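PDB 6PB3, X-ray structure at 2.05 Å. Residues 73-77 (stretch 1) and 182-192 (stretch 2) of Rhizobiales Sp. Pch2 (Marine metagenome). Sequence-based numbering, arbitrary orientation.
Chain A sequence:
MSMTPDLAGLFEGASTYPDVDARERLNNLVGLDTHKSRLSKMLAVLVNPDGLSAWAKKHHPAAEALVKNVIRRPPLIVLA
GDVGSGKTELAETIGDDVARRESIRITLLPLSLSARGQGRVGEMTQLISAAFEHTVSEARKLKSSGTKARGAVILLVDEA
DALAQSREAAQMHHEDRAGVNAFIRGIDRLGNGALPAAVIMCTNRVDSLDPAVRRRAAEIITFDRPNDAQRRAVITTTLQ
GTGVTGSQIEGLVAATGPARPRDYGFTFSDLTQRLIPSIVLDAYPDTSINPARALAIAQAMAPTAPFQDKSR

Stretch 1 (73-77) RPPLI
Stretch 2 (182-192) AFIRGIDRLGN

The closest approach in this contact is made by a proline ring against a glycine: Pro75 CD lies 3.5 Å from Gly191 CA, on a helix where that position carries no side chain. A CB built there in ideal geometry would point toward the loop and fall 3.3 Å from Pro75 CD, a tight fit, and 3.6 Å from Pro74 CA. The bare backbone therefore lets the two segments come close, and the register is set here, with Pro74 CA and Gly191 CA 4.8 Å apart.

Stretch 2 is helical throughout, with phi between -57° and -76° and psi between -35° and -50°. Its i to i+4 ladder runs from Gly186 N to Ala182 O (3.0 Å) through to Asn192 N to Asp188 O (2.7 Å). Stretch 1 enters as an extended loop, Arg73 at -73/144 and Pro74 at -54/144, then turns at Pro75 (-81/66), where Leu76 N donates to Pro74 O at 2.9 Å. From Leu76 (-130/135) and Ile77 (-124/130) it is a strand. As the loop passes from Pro75 to Leu76, its contacts step back along the helix from Gly191 and Leu190 to Ile187 and Phe183.

No hydrogen bond crosses between the stretches; the contact is apolar packing that buries 290 Å² in total. Pro75, C-gamma endo, points toward the helix, placing CG 3.7 Å from Leu190 CB and CD 3.8 Å from Ile187 O. Ile187 O already accepts from Gly191 N at 2.9 Å, and the proline, lacking an amide hydrogen, meets it by packing alone.

Ile187 is the shared element on the helix. Its CA-to-CB bond runs sideways, but an m,t rotamer (-67°, 177°) carries its end nearer the loop. Ile187 CG2 lies 3.7 Å from Pro74 CB, on a C-gamma exo ring, and Ile187 CD1 lies 3.7 Å from Leu76 CD2. Leu76, with chi1 164° (t) and chi2 72° (p), points toward the helix, and Leu76 CD1 lies 4.3 Å from Phe183 CZ, at the edge of the ring and near its plane. Phe183 starts sideways and extends with chi1 -171° (t) and chi2 68°. Leu190 adopts m,t (-67°, -174°) and points toward the loop.

The boundaries are equally legible. Arg73 (m,m,m) points away, Ile77 is out of reach, and Arg189 and Asn192 point away from the loop. The pattern to read is glycine where Pro74 and Gly191 run close, with proline rings, Leu76, Ile187, Leu190 and the edge of Phe183 making up the apolar packing around it.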

ATOM      1  N   ARG A  73     -28.035  24.544   8.479  1.00 91.85           N
ATOM      2  CA  ARG A  73     -26.692  24.010   8.308  1.00 67.88           C
ATOM      3  C   ARG A  73     -25.639  25.089   8.555  1.00 57.00           C
ATOM      4  O   ARG A  73     -25.826  26.243   8.169  1.00 60.25           O
ATOM      5  CB  ARG A  73     -26.501  23.469   6.897  1.00 79.30           C
ATOM      6  CG  ARG A  73     -27.539  22.500   6.426  1.00 66.41           C
ATOM      7  CD  ARG A  73     -27.613  21.269   7.334  1.00 79.51           C
ATOM      8  NE  ARG A  73     -26.323  20.759   7.803  1.00 91.87           N
ATOM      9  CZ  ARG A  73     -25.476  20.049   7.062  1.00 85.88           C
ATOM     10  NH1 ARG A  73     -25.758  19.787   5.788  1.00 79.29           N
ATOM     11  NH2 ARG A  73     -24.343  19.606   7.599  1.00 72.53           N
ATOM     12  N   PRO A  74     -24.501  24.726   9.143  1.00 56.05           N
ATOM     13  CA  PRO A  74     -23.381  25.668   9.192  1.00 62.33           C
ATOM     14  C   PRO A  74     -23.048  26.163   7.806  1.00 54.54           C
ATOM     15  O   PRO A  74     -23.162  25.415   6.813  1.00 50.30           O
ATOM     16  CB  PRO A  74     -22.239  24.824   9.781  1.00 69.88           C
ATOM     17  CG  PRO A  74     -22.892  23.616  10.383  1.00 65.81           C
ATOM     18  CD  PRO A  74     -24.119  23.371   9.557  1.00 63.18           C
ATOM     19  N   PRO A  75     -22.656  27.446   7.665  1.00 50.12           N
ATOM     20  CA  PRO A  75     -22.481  28.080   6.332  1.00 49.55           C
ATOM     21  C   PRO A  75     -21.153  27.757   5.657  1.00 56.19           C
ATOM     22  O   PRO A  75     -20.309  28.619   5.401  1.00 55.51           O
ATOM     23  CB  PRO A  75     -22.625  29.574   6.657  1.00 51.24           C
ATOM     24  CG  PRO A  75     -22.129  29.701   8.056  1.00 53.38           C
ATOM     25  CD  PRO A  75     -22.472  28.405   8.771  1.00 51.23           C
ATOM     26  N   LEU A  76     -20.976  26.485   5.304  1.00 47.08           N
ATOM     27  CA  LEU A  76     -19.771  25.997   4.650  1.00 51.90           C
ATOM     28  C   LEU A  76     -20.178  25.194   3.428  1.00 55.21           C
ATOM     29  O   LEU A  76     -21.077  24.353   3.510  1.00 52.69           O
ATOM     30  CB  LEU A  76     -18.935  25.125   5.605  1.00 48.95           C
ATOM     31  CG  LEU A  76     -17.859  24.230   4.975  1.00 54.92           C
ATOM     32  CD1 LEU A  76     -16.665  25.046   4.471  1.00 50.12           C
ATOM     33  CD2 LEU A  76     -17.393  23.140   5.965  1.00 56.96           C
ATOM     34  N   ILE A  77     -19.506  25.435   2.308  1.00 51.15           N
ATOM     35  CA  ILE A  77     -19.718  24.677   1.080  1.00 50.19           C
ATOM     36  C   ILE A  77     -18.384  24.096   0.645  1.00 49.62           C
ATOM     37  O   ILE A  77     -17.383  24.819   0.548  1.00 56.64           O
ATOM     38  CB  ILE A  77     -20.324  25.545  -0.039  1.00 48.03           C
ATOM     39  CG1 ILE A  77     -21.647  26.142   0.429  1.00 46.64           C
ATOM     40  CG2 ILE A  77     -20.538  24.697  -1.297  1.00 44.52           C
ATOM     41  CD1 ILE A  77     -22.201  27.241  -0.474  1.00 44.96           C
ATOM     42  N   ALA A 182      -9.492  25.758  15.086  1.00 91.43           N
ATOM     43  CA  ALA A 182      -9.754  27.164  14.790  1.00 77.09           C
ATOM     44  C   ALA A 182     -10.766  27.313  13.662  1.00 64.58           C
ATOM     45  O   ALA A 182     -11.604  28.222  13.681  1.00 69.41           O
ATOM     46  CB  ALA A 182      -8.450  27.876  14.433  1.00 70.75           C
ATOM     47  N   PHE A 183     -10.695  26.432  12.667  1.00 75.06           N
ATOM     48  CA  PHE A 183     -11.604  26.497  11.529  1.00 73.30           C
ATOM     49  C   PHE A 183     -13.017  26.108  11.936  1.00 77.61           C
ATOM     50  O   PHE A 183     -13.990  26.775  11.563  1.00 65.32           O
ATOM     51  CB  PHE A 183     -11.079  25.579  10.432  1.00 73.00           C
ATOM     52  CG  PHE A 183     -11.796  25.713   9.133  1.00 66.29           C
ATOM     53  CD1 PHE A 183     -11.685  26.872   8.380  1.00 67.84           C
ATOM     54  CD2 PHE A 183     -12.581  24.678   8.653  1.00 78.83           C
ATOM     55  CE1 PHE A 183     -12.343  26.996   7.172  1.00 58.66           C
ATOM     56  CE2 PHE A 183     -13.243  24.793   7.449  1.00 78.42           C
ATOM     57  CZ  PHE A 183     -13.130  25.959   6.711  1.00 67.09           C
ATOM     58  N   ILE A 184     -13.138  25.028  12.710  1.00 73.63           N
ATOM     59  CA  ILE A 184     -14.431  24.569  13.211  1.00 71.73           C
ATOM     60  C   ILE A 184     -15.092  25.647  14.055  1.00 61.06           C
ATOM     61  O   ILE A 184     -16.276  25.960  13.888  1.00 64.05           O
ATOM     62  CB  ILE A 184     -14.245  23.282  14.030  1.00 87.81           C
ATOM     63  CG1 ILE A 184     -13.950  22.094  13.125  1.00 92.00           C
ATOM     64  CG2 ILE A 184     -15.427  23.035  14.933  1.00 86.97           C
ATOM     65  CD1 ILE A 184     -13.236  21.014  13.893  1.00 97.86           C
ATOM     66  N   ARG A 185     -14.344  26.196  15.012  1.00 61.00           N
ATOM     67  CA  ARG A 185     -14.870  27.280  15.832  1.00 70.03           C
ATOM     68  C   ARG A 185     -15.318  28.454  14.970  1.00 72.24           C
ATOM     69  O   ARG A 185     -16.345  29.081  15.251  1.00 63.94           O
ATOM     70  CB  ARG A 185     -13.818  27.716  16.850  1.00 82.01           C
ATOM     71  CG  ARG A 185     -13.503  26.640  17.883  1.00 92.73           C
ATOM     72  CD  ARG A 185     -12.339  27.018  18.778  1.00 97.19           C
ATOM     73  NE  ARG A 185     -11.990  25.923  19.679  1.00121.89           N
ATOM     74  CZ  ARG A 185     -11.082  26.007  20.647  1.00137.12           C
ATOM     75  NH1 ARG A 185     -10.421  27.143  20.842  1.00144.57           N
ATOM     76  NH2 ARG A 185     -10.833  24.956  21.423  1.00130.89           N
ATOM     77  N   GLY A 186     -14.576  28.752  13.901  1.00 66.60           N
ATOM     78  CA  GLY A 186     -14.965  29.855  13.033  1.00 61.19           C
ATOM     79  C   GLY A 186     -16.271  29.583  12.313  1.00 71.29           C
ATOM     80  O   GLY A 186     -17.154  30.447  12.255  1.00 67.80           O
ATOM     81  N   ILE A 187     -16.411  28.379  11.759  1.00 62.63           N
ATOM     82  CA  ILE A 187     -17.628  28.005  11.044  1.00 60.20           C
ATOM     83  C   ILE A 187     -18.834  28.043  11.972  1.00 69.67           C
ATOM     84  O   ILE A 187     -19.898  28.560  11.617  1.00 66.45           O
ATOM     85  CB  ILE A 187     -17.462  26.608  10.436  1.00 63.81           C
ATOM     86  CG1 ILE A 187     -16.413  26.637   9.333  1.00 80.49           C
ATOM     87  CG2 ILE A 187     -18.796  26.076   9.946  1.00 58.39           C
ATOM     88  CD1 ILE A 187     -16.170  25.282   8.770  1.00 83.72           C
ATOM     89  N   ASP A 188     -18.702  27.450  13.160  1.00 64.61           N
ATOM     90  CA  ASP A 188     -19.799  27.463  14.122  1.00 66.62           C
ATOM     91  C   ASP A 188     -20.195  28.887  14.476  1.00 72.05           C
ATOM     92  O   ASP A 188     -21.385  29.203  14.593  1.00 74.26           O
ATOM     93  CB  ASP A 188     -19.393  26.701  15.381  1.00 68.68           C
ATOM     94  CG  ASP A 188     -19.273  25.228  15.145  1.00 71.21           C
ATOM     95  OD1 ASP A 188     -19.684  24.774  14.058  1.00 80.28           O
ATOM     96  OD2 ASP A 188     -18.767  24.524  16.038  1.00 75.91           O
ATOM     97  N   ARG A 189     -19.203  29.760  14.644  1.00 61.10           N
ATOM     98  CA  ARG A 189     -19.477  31.144  15.004  1.00 67.57           C
ATOM     99  C   ARG A 189     -20.273  31.847  13.905  1.00 76.30           C
ATOM    100  O   ARG A 189     -21.206  32.607  14.192  1.00 72.05           O
ATOM    101  CB  ARG A 189     -18.152  31.847  15.282  1.00 67.99           C
ATOM    102  CG  ARG A 189     -18.242  33.193  15.940  1.00 89.88           C
ATOM    103  CD  ARG A 189     -16.838  33.640  16.287  1.00 93.23           C
ATOM    104  NE  ARG A 189     -16.735  35.078  16.497  1.00 90.12           N
ATOM    105  CZ  ARG A 189     -15.590  35.749  16.452  1.00 79.89           C
ATOM    106  NH1 ARG A 189     -14.451  35.112  16.199  1.00 68.89           N
ATOM    107  NH2 ARG A 189     -15.585  37.059  16.645  1.00 93.44           N
ATOM    108  N   LEU A 190     -19.934  31.586  12.639  1.00 59.37           N
ATOM    109  CA  LEU A 190     -20.712  32.145  11.538  1.00 64.69           C
ATOM    110  C   LEU A 190     -22.122  31.566  11.522  1.00 75.61           C
ATOM    111  O   LEU A 190     -23.084  32.258  11.162  1.00 81.08           O
ATOM    112  CB  LEU A 190     -20.017  31.876  10.201  1.00 58.23           C
ATOM    113  CG  LEU A 190     -18.677  32.568   9.939  1.00 67.92           C
ATOM    114  CD1 LEU A 190     -18.190  32.310   8.509  1.00 60.07           C
ATOM    115  CD2 LEU A 190     -18.785  34.052  10.207  1.00 72.94           C
ATOM    116  N   GLY A 191     -22.258  30.285  11.886  1.00 74.68           N
ATOM    117  CA  GLY A 191     -23.566  29.655  11.860  1.00 81.86           C
ATOM    118  C   GLY A 191     -24.446  30.086  13.015  1.00 98.82           C
ATOM    119  O   GLY A 191     -25.646  30.323  12.834  1.00 98.96           O
ATOM    120  N   ASN A 192     -23.854  30.239  14.204  1.00102.81           N
ATOM    121  CA  ASN A 192     -24.610  30.689  15.368  1.00105.13           C
ATOM    122  C   ASN A 192     -25.279  32.034  15.107  1.00105.60           C
ATOM    123  O   ASN A 192     -26.460  32.221  15.421  1.00100.73           O
ATOM    124  CB  ASN A 192     -23.689  30.768  16.589  1.00100.93           C
ATOM    125  CG  ASN A 192     -23.561  29.441  17.317  1.00102.72           C
ATOM    126  OD1 ASN A 192     -24.428  28.568  17.208  1.00 98.16           O
ATOM    127  ND2 ASN A 192     -22.479  29.288  18.074  1.00106.93           N
TER